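Local coordinates for protein alpha-L-rhamnosidase (Streptomyces avermitilis, PDB 3W5M) that releases terminal non-reducing alpha-L-rhamnose from rhamnosides such as citrus flavonoids and gum arabic by hydrolysis, and binds L-rhamnose through a calcium-dependent carbohydrate-binding module, at residues T110-A115 / L400-V405; D834-L839 / P859-T864; V498-L503 / G535-A540. One frame throughout, in Å; residues are numbered along the deposited sequence.

Contact 1: T110-A115 / L400-V405; sequences TGLMGA and LAQLEV
Gln402 is the first residue of segment 400-405, on strand 398-407, to meet Leu112, the one side chain that the loop 110-115 extends to the strand. With CG anti to the backbone N (chi1 -177°) and the chain extended beyond it, the glutamine carries its amide out from the sheet until NE2 lies 4.1 Å from Leu112 CD1. On the same face of the strand, Glu404 also points at the loop, and its OE2 comes within 3.9 Å of Leu112 CD2. Gln402 NE2 donates to Glu404 OE2 at 2.7 Å in a nearly straight bond, 163° at the hydrogen; the carboxylate oxygen lies close to the amide plane. The forked end of the leucine thus straddles this polar pair, one methyl per residue. Gln402 OE1 accepts from the backbone N of Ser119 and Ala120, NE2 also reaches Gln117 O, and Glu404 OE1 forms a salt bridge with Arg83. Leu112 also packs on Tyr322 and Trp118. Buried polar groups bonded this fully can lie against methyls at little cost, and the leucine probably helps to keep water from them where the immunoglobulin-like domain meets the sheet of strand 398-407; the neighbouring arginine probably favours a charged Glu404.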
# COMPACT_ATOMS: atom_id res chain seq x y z
N THR A 110 -14.88 20.39 9.22
CA THR A 110 -14.44 19.48 10.27
C THR A 110 -15.29 18.23 10.28
O THR A 110 -16.49 18.23 9.89
CB THR A 110 -14.47 20.16 11.66
OG1 THR A 110 -15.80 20.61 11.95
CG2 THR A 110 -13.54 21.34 11.66
N GLY A 111 -14.67 17.14 10.73
CA GLY A 111 -15.42 15.93 11.02
C GLY A 111 -15.96 15.92 12.44
O GLY A 111 -16.27 16.97 13.04
N LEU A 112 -16.04 14.71 13.00
CA LEU A 112 -16.66 14.50 14.29
C LEU A 112 -15.76 14.90 15.45
O LEU A 112 -16.24 15.11 16.56
CB LEU A 112 -17.10 13.04 14.42
CG LEU A 112 -18.25 12.60 13.50
CD1 LEU A 112 -18.69 11.19 13.81
CD2 LEU A 112 -19.45 13.53 13.58
N MET A 113 -14.46 15.01 15.18
CA MET A 113 -13.46 15.48 16.16
C MET A 113 -13.61 14.81 17.53
O MET A 113 -13.77 15.50 18.54
CB MET A 113 -13.56 16.99 16.33
CG MET A 113 -13.31 17.78 15.06
SD MET A 113 -13.24 19.53 15.41
CE MET A 113 -11.49 19.89 15.24
N GLY A 114 -13.56 13.50 17.57
CA GLY A 114 -13.59 12.82 18.86
C GLY A 114 -14.67 11.77 19.00
O GLY A 114 -15.79 11.93 18.48
N ALA A 115 -14.33 10.73 19.76
CA ALA A 115 -15.19 9.57 19.99
C ALA A 115 -16.56 9.94 20.52
O ALA A 115 -17.53 9.29 20.16
CB ALA A 115 -14.52 8.57 20.92
N LEU A 400 -19.24 0.51 11.39
CA LEU A 400 -19.73 1.63 12.17
C LEU A 400 -20.21 2.71 11.20
O LEU A 400 -19.46 3.15 10.32
CB LEU A 400 -18.63 2.17 13.10
CG LEU A 400 -19.04 3.23 14.12
CD1 LEU A 400 -19.86 2.56 15.23
CD2 LEU A 400 -17.82 3.91 14.71
N ALA A 401 -21.48 3.10 11.30
CA ALA A 401 -21.99 4.11 10.34
C ALA A 401 -22.95 5.09 11.02
O ALA A 401 -23.77 4.68 11.84
CB ALA A 401 -22.68 3.43 9.17
N GLN A 402 -22.80 6.36 10.69
CA GLN A 402 -23.65 7.44 11.26
C GLN A 402 -24.01 8.44 10.18
O GLN A 402 -23.15 9.12 9.65
CB GLN A 402 -22.89 8.17 12.36
CG GLN A 402 -23.65 9.27 13.11
CD GLN A 402 -23.03 9.48 14.49
OE1 GLN A 402 -22.89 8.53 15.27
NE2 GLN A 402 -22.66 10.72 14.81
N LEU A 403 -25.30 8.47 9.83
CA LEU A 403 -25.82 9.39 8.84
C LEU A 403 -26.52 10.52 9.55
O LEU A 403 -27.42 10.28 10.39
CB LEU A 403 -26.79 8.64 7.91
CG LEU A 403 -27.60 9.51 6.94
CD1 LEU A 403 -26.72 10.04 5.82
CD2 LEU A 403 -28.77 8.68 6.40
N GLU A 404 -26.11 11.74 9.24
CA GLU A 404 -26.67 12.95 9.85
C GLU A 404 -27.31 13.82 8.80
O GLU A 404 -26.66 14.23 7.86
CB GLU A 404 -25.57 13.72 10.55
CG GLU A 404 -24.96 12.86 11.66
CD GLU A 404 -23.95 13.61 12.50
OE1 GLU A 404 -23.77 14.84 12.29
OE2 GLU A 404 -23.33 12.95 13.37
N VAL A 405 -28.59 14.06 8.96
CA VAL A 405 -29.31 14.94 8.03
C VAL A 405 -29.77 16.19 8.78
O VAL A 405 -30.44 16.07 9.81
CB VAL A 405 -30.56 14.23 7.50
CG1 VAL A 405 -31.14 15.04 6.34
CG2 VAL A 405 -30.22 12.79 7.08

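Contact 2: D834-L839 / P859-T864; sequences DRLVAL and PVLTDT
Leu836 and Val837 of helix 834-839 meet Val860 and Leu861 of helix 859-863 in a contact made wholly of methyl groups. The middle of it is Leu836 CD2, which packs against two partners at once: Leu861 CD2 at 3.9 Å and Val860 CG1 at 4.0 Å. Leu836 has CG anti to its N (chi1 175°), which extends the branched end across the gap to touch consecutive residues of the other helix. Leu861 leaves its helix at a slant, yet its far end swings inward, and CD2 is shared between Leu836 and, at 4.2 Å, Val837 CG2. Leucine suits the two reaching positions because its methyls lie far from the main chain, whereas valine fills the flanks close to the helix surface. The axes stay 11.0 Å apart and their directions differ by 126°, too wide for backbones to touch, so side-chain ends alone bridge the gap.

The polar bonding belongs to the helix end. Val860 O accepts from Thr864 OG1 at 2.8 Å and also from the backbone N of Thr864; the two approach from opposite faces of its plane. The threonine hydroxyl adds a second bond to the last turn as the chain leaves the helix.

Both helices lie in the six-hairpin glycosidase domain, the (alpha/alpha)6 barrel, away from the rhamnose-binding active site. Val860 also touches Leu819 and Ser820 of helix 812-820, while Leu861 packs on Val869 and Leu873 of helix 867-875 and on Ile840, one turn further along helix 829-842, so four helices come together around the contact, bridged by Val860 and Leu861.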
# COMPACT_ATOMS: atom_id res chain seq x y z
N ASP A 834 38.03 7.95 -5.25
CA ASP A 834 38.88 7.36 -6.28
C ASP A 834 38.74 5.83 -6.30
O ASP A 834 38.65 5.22 -7.38
CB ASP A 834 40.37 7.73 -6.04
CG ASP A 834 40.75 9.14 -6.56
OD1 ASP A 834 40.00 9.74 -7.37
OD2 ASP A 834 41.83 9.65 -6.16
N ARG A 835 38.75 5.23 -5.11
CA ARG A 835 38.60 3.80 -4.89
C ARG A 835 37.22 3.28 -5.34
O ARG A 835 37.10 2.16 -5.83
CB ARG A 835 38.85 3.46 -3.42
CG ARG A 835 38.84 1.98 -3.08
CD ARG A 835 39.74 1.19 -4.02
NE ARG A 835 39.75 -0.25 -3.76
CZ ARG A 835 40.15 -1.16 -4.65
NH1 ARG A 835 40.56 -0.79 -5.85
NH2 ARG A 835 40.13 -2.45 -4.34
N LEU A 836 36.18 4.10 -5.16
CA LEU A 836 34.83 3.76 -5.59
C LEU A 836 34.79 3.65 -7.10
O LEU A 836 34.28 2.65 -7.64
CB LEU A 836 33.83 4.83 -5.13
CG LEU A 836 32.38 4.69 -5.60
CD1 LEU A 836 31.73 3.38 -5.12
CD2 LEU A 836 31.61 5.92 -5.11
N VAL A 837 35.32 4.67 -7.75
CA VAL A 837 35.40 4.72 -9.20
C VAL A 837 36.21 3.54 -9.73
O VAL A 837 35.88 2.98 -10.79
CB VAL A 837 36.00 6.05 -9.67
CG1 VAL A 837 36.21 6.06 -11.18
CG2 VAL A 837 35.08 7.20 -9.28
N ALA A 838 37.25 3.16 -8.99
CA ALA A 838 38.12 2.06 -9.37
C ALA A 838 37.35 0.74 -9.36
O ALA A 838 37.51 -0.09 -10.27
CB ALA A 838 39.33 1.98 -8.45
N LEU A 839 36.51 0.56 -8.33
CA LEU A 839 35.68 -0.65 -8.19
C LEU A 839 34.61 -0.74 -9.28
O LEU A 839 34.32 -1.83 -9.77
CB LEU A 839 35.05 -0.75 -6.80
CG LEU A 839 35.95 -0.86 -5.57
CD1 LEU A 839 35.13 -0.71 -4.31
CD2 LEU A 839 36.69 -2.19 -5.52
N PRO A 859 24.33 10.14 -6.52
CA PRO A 859 24.61 11.41 -5.80
C PRO A 859 26.08 11.54 -5.27
O PRO A 859 26.70 12.59 -5.47
CB PRO A 859 23.61 11.37 -4.63
CG PRO A 859 22.46 10.61 -5.19
CD PRO A 859 23.12 9.49 -5.99
N VAL A 860 26.60 10.50 -4.64
CA VAL A 860 28.00 10.49 -4.17
C VAL A 860 28.99 10.68 -5.33
O VAL A 860 29.93 11.48 -5.24
CB VAL A 860 28.31 9.23 -3.37
CG1 VAL A 860 29.80 8.94 -3.30
CG2 VAL A 860 27.73 9.35 -1.97
N LEU A 861 28.75 9.97 -6.43
CA LEU A 861 29.56 10.12 -7.64
C LEU A 861 29.57 11.58 -8.13
O LEU A 861 30.62 12.11 -8.47
CB LEU A 861 29.11 9.15 -8.76
CG LEU A 861 29.47 7.68 -8.60
CD1 LEU A 861 28.77 6.87 -9.69
CD2 LEU A 861 30.98 7.46 -8.68
N THR A 862 28.41 12.23 -8.13
CA THR A 862 28.31 13.62 -8.55
C THR A 862 28.97 14.55 -7.54
O THR A 862 29.61 15.53 -7.93
CB THR A 862 26.85 14.05 -8.77
OG1 THR A 862 26.41 13.62 -10.07
CG2 THR A 862 26.72 15.58 -8.74
N ASP A 863 28.81 14.26 -6.25
CA ASP A 863 29.35 15.12 -5.19
C ASP A 863 30.86 15.18 -5.25
O ASP A 863 31.45 16.19 -4.90
CB ASP A 863 29.00 14.61 -3.80
CG ASP A 863 27.57 14.88 -3.41
OD1 ASP A 863 26.87 15.71 -4.05
OD2 ASP A 863 27.14 14.24 -2.42
N THR A 864 31.47 14.07 -5.65
CA THR A 864 32.92 13.94 -5.61
C THR A 864 33.54 14.24 -6.99
O THR A 864 34.72 13.95 -7.21
CB THR A 864 33.33 12.53 -5.12
OG1 THR A 864 32.63 11.53 -5.88
CG2 THR A 864 33.00 12.35 -3.65

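Contact 3: V498-L503 / G535-A540; sequences VFVLDL and GTIYTA
Val500 faces segment 535-540 with both of its methyls, and Ile537 answers with the shorter of its two branches. The valine CB points toward the loop; its CG1, anti to the backbone N (chi1 176°), lies 4.0 Å from Ile537 CG2, while CG2 stands 4.2 Å from that same methyl. One isoleucine methyl is therefore received at the fork of the valine, and the two side chains meet at a slant. Ile537 does not aim its CB directly at the strand. Its chi1 of 64° puts CG1 between the backbone N and carbonyl carbon, leaving CG2 beside the N as the branch that turns to Val500, and the isoleucine also packs on Arg526, Ala528 and Glu574.

The other approach is from a main-chain atom: Gly535 O lies 3.8 Å from Val500 CG2, on a flank roughly at a right angle to the isoleucine methyl. Gly535 has a positive phi, 94°, a conformation that suits glycine because a CB there would press on the preceding carbonyl O. Beside it, Thr536 OG1 is tied to Asp534 and Asn532, which binds the loop to itself.

Strand 498-503 is an inner member of the large sheet of the concanavalin-like domain, between strands 480-493 and 572-576; strand 537-538 pairs instead with strand 530-531. No hydrogen bond joins the two segments. Beta-branched residues, compact and stiff near the main chain, suit such close cover, and the loop meets the strand here through apolar packing, with a carbonyl oxygen in van der Waals contact with a methyl.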
# COMPACT_ATOMS: atom_id res chain seq x y z
N VAL A 498 -7.51 -21.28 -22.64
CA VAL A 498 -6.80 -20.51 -21.62
C VAL A 498 -6.25 -19.25 -22.26
O VAL A 498 -5.25 -19.29 -22.98
CB VAL A 498 -5.67 -21.33 -20.95
CG1 VAL A 498 -4.87 -20.48 -19.97
CG2 VAL A 498 -6.26 -22.55 -20.25
N PHE A 499 -6.93 -18.13 -22.02
CA PHE A 499 -6.61 -16.87 -22.69
C PHE A 499 -5.78 -15.99 -21.77
O PHE A 499 -5.98 -16.01 -20.55
CB PHE A 499 -7.89 -16.14 -23.11
CG PHE A 499 -8.74 -16.93 -24.07
CD1 PHE A 499 -9.62 -17.91 -23.60
CD2 PHE A 499 -8.63 -16.72 -25.45
CE1 PHE A 499 -10.40 -18.65 -24.48
CE2 PHE A 499 -9.41 -17.46 -26.34
CZ PHE A 499 -10.29 -18.43 -25.86
N VAL A 500 -4.83 -15.27 -22.35
CA VAL A 500 -3.97 -14.37 -21.59
C VAL A 500 -4.11 -12.98 -22.20
O VAL A 500 -3.92 -12.79 -23.41
CB VAL A 500 -2.49 -14.84 -21.57
CG1 VAL A 500 -1.63 -13.82 -20.85
CG2 VAL A 500 -2.36 -16.21 -20.91
N LEU A 501 -4.51 -12.00 -21.37
CA LEU A 501 -4.71 -10.65 -21.86
C LEU A 501 -3.64 -9.76 -21.25
O LEU A 501 -3.39 -9.82 -20.04
CB LEU A 501 -6.13 -10.13 -21.54
CG LEU A 501 -7.32 -10.71 -22.32
CD1 LEU A 501 -7.67 -12.11 -21.85
CD2 LEU A 501 -8.55 -9.80 -22.28
N ASP A 502 -2.98 -8.99 -22.11
CA ASP A 502 -1.86 -8.14 -21.74
C ASP A 502 -2.34 -6.71 -21.62
O ASP A 502 -2.87 -6.15 -22.57
CB ASP A 502 -0.78 -8.22 -22.81
CG ASP A 502 0.47 -7.41 -22.47
OD1 ASP A 502 0.55 -6.76 -21.41
OD2 ASP A 502 1.41 -7.48 -23.28
N LEU A 503 -2.16 -6.15 -20.42
CA LEU A 503 -2.55 -4.78 -20.16
C LEU A 503 -1.41 -3.79 -20.50
O LEU A 503 -1.62 -2.58 -20.50
CB LEU A 503 -3.00 -4.62 -18.68
CG LEU A 503 -4.25 -5.36 -18.20
CD1 LEU A 503 -4.73 -4.77 -16.89
CD2 LEU A 503 -5.37 -5.32 -19.21
N GLY A 535 4.31 -18.29 -23.19
CA GLY A 535 3.23 -17.31 -23.26
C GLY A 535 2.13 -17.54 -22.23
O GLY A 535 1.15 -16.79 -22.19
N THR A 536 2.29 -18.57 -21.39
CA THR A 536 1.38 -18.80 -20.25
C THR A 536 1.84 -17.93 -19.07
O THR A 536 3.02 -17.56 -19.00
CB THR A 536 1.36 -20.28 -19.77
OG1 THR A 536 2.67 -20.67 -19.39
CG2 THR A 536 0.82 -21.23 -20.86
N ILE A 537 0.92 -17.62 -18.15
CA ILE A 537 1.28 -16.81 -16.98
C ILE A 537 2.16 -17.54 -15.97
O ILE A 537 2.05 -18.76 -15.77
CB ILE A 537 0.06 -16.18 -16.26
CG1 ILE A 537 -0.86 -17.27 -15.66
CG2 ILE A 537 -0.67 -15.25 -17.22
CD1 ILE A 537 -1.82 -16.76 -14.58
N TYR A 538 3.09 -16.78 -15.38
CA TYR A 538 3.97 -17.28 -14.36
C TYR A 538 3.52 -16.70 -13.04
O TYR A 538 3.45 -15.47 -12.92
CB TYR A 538 5.41 -16.82 -14.65
CG TYR A 538 6.41 -17.19 -13.56
CD1 TYR A 538 6.93 -18.49 -13.47
CD2 TYR A 538 6.84 -16.25 -12.63
CE1 TYR A 538 7.85 -18.83 -12.47
CE2 TYR A 538 7.77 -16.58 -11.65
CZ TYR A 538 8.27 -17.88 -11.57
OH TYR A 538 9.21 -18.20 -10.59
N THR A 539 3.24 -17.56 -12.07
CA THR A 539 2.70 -17.11 -10.77
C THR A 539 3.49 -17.65 -9.58
O THR A 539 3.15 -17.34 -8.45
CB THR A 539 1.21 -17.52 -10.57
OG1 THR A 539 1.07 -18.93 -10.77
CG2 THR A 539 0.28 -16.79 -11.52
N ALA A 540 4.53 -18.44 -9.81
CA ALA A 540 5.29 -19.03 -8.70
C ALA A 540 5.84 -18.00 -7.69
O ALA A 540 5.93 -18.27 -6.48
CB ALA A 540 6.42 -19.91 -9.23

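How the contacts relate
All three contacts are buried rather than superficial, share no secondary-structure element and lie far apart: nearest atoms are about 41 Å between contacts 1 and 2, 32 Å between 1 and 3, and 30 Å between 2 and 3. Contact 1 alone joins two different domains, and only there do apolar methyls meet polar side-chain ends. Contacts 2 and 3 each stay within one domain and rely on aliphatic groups, between two helices of the barrel in contact 2 and between strand and loop in contact 3, where a backbone carbonyl also takes part. Contacts 1 and 3 both set a loop-like segment against a sheet strand, whereas contact 2 uses no sheet.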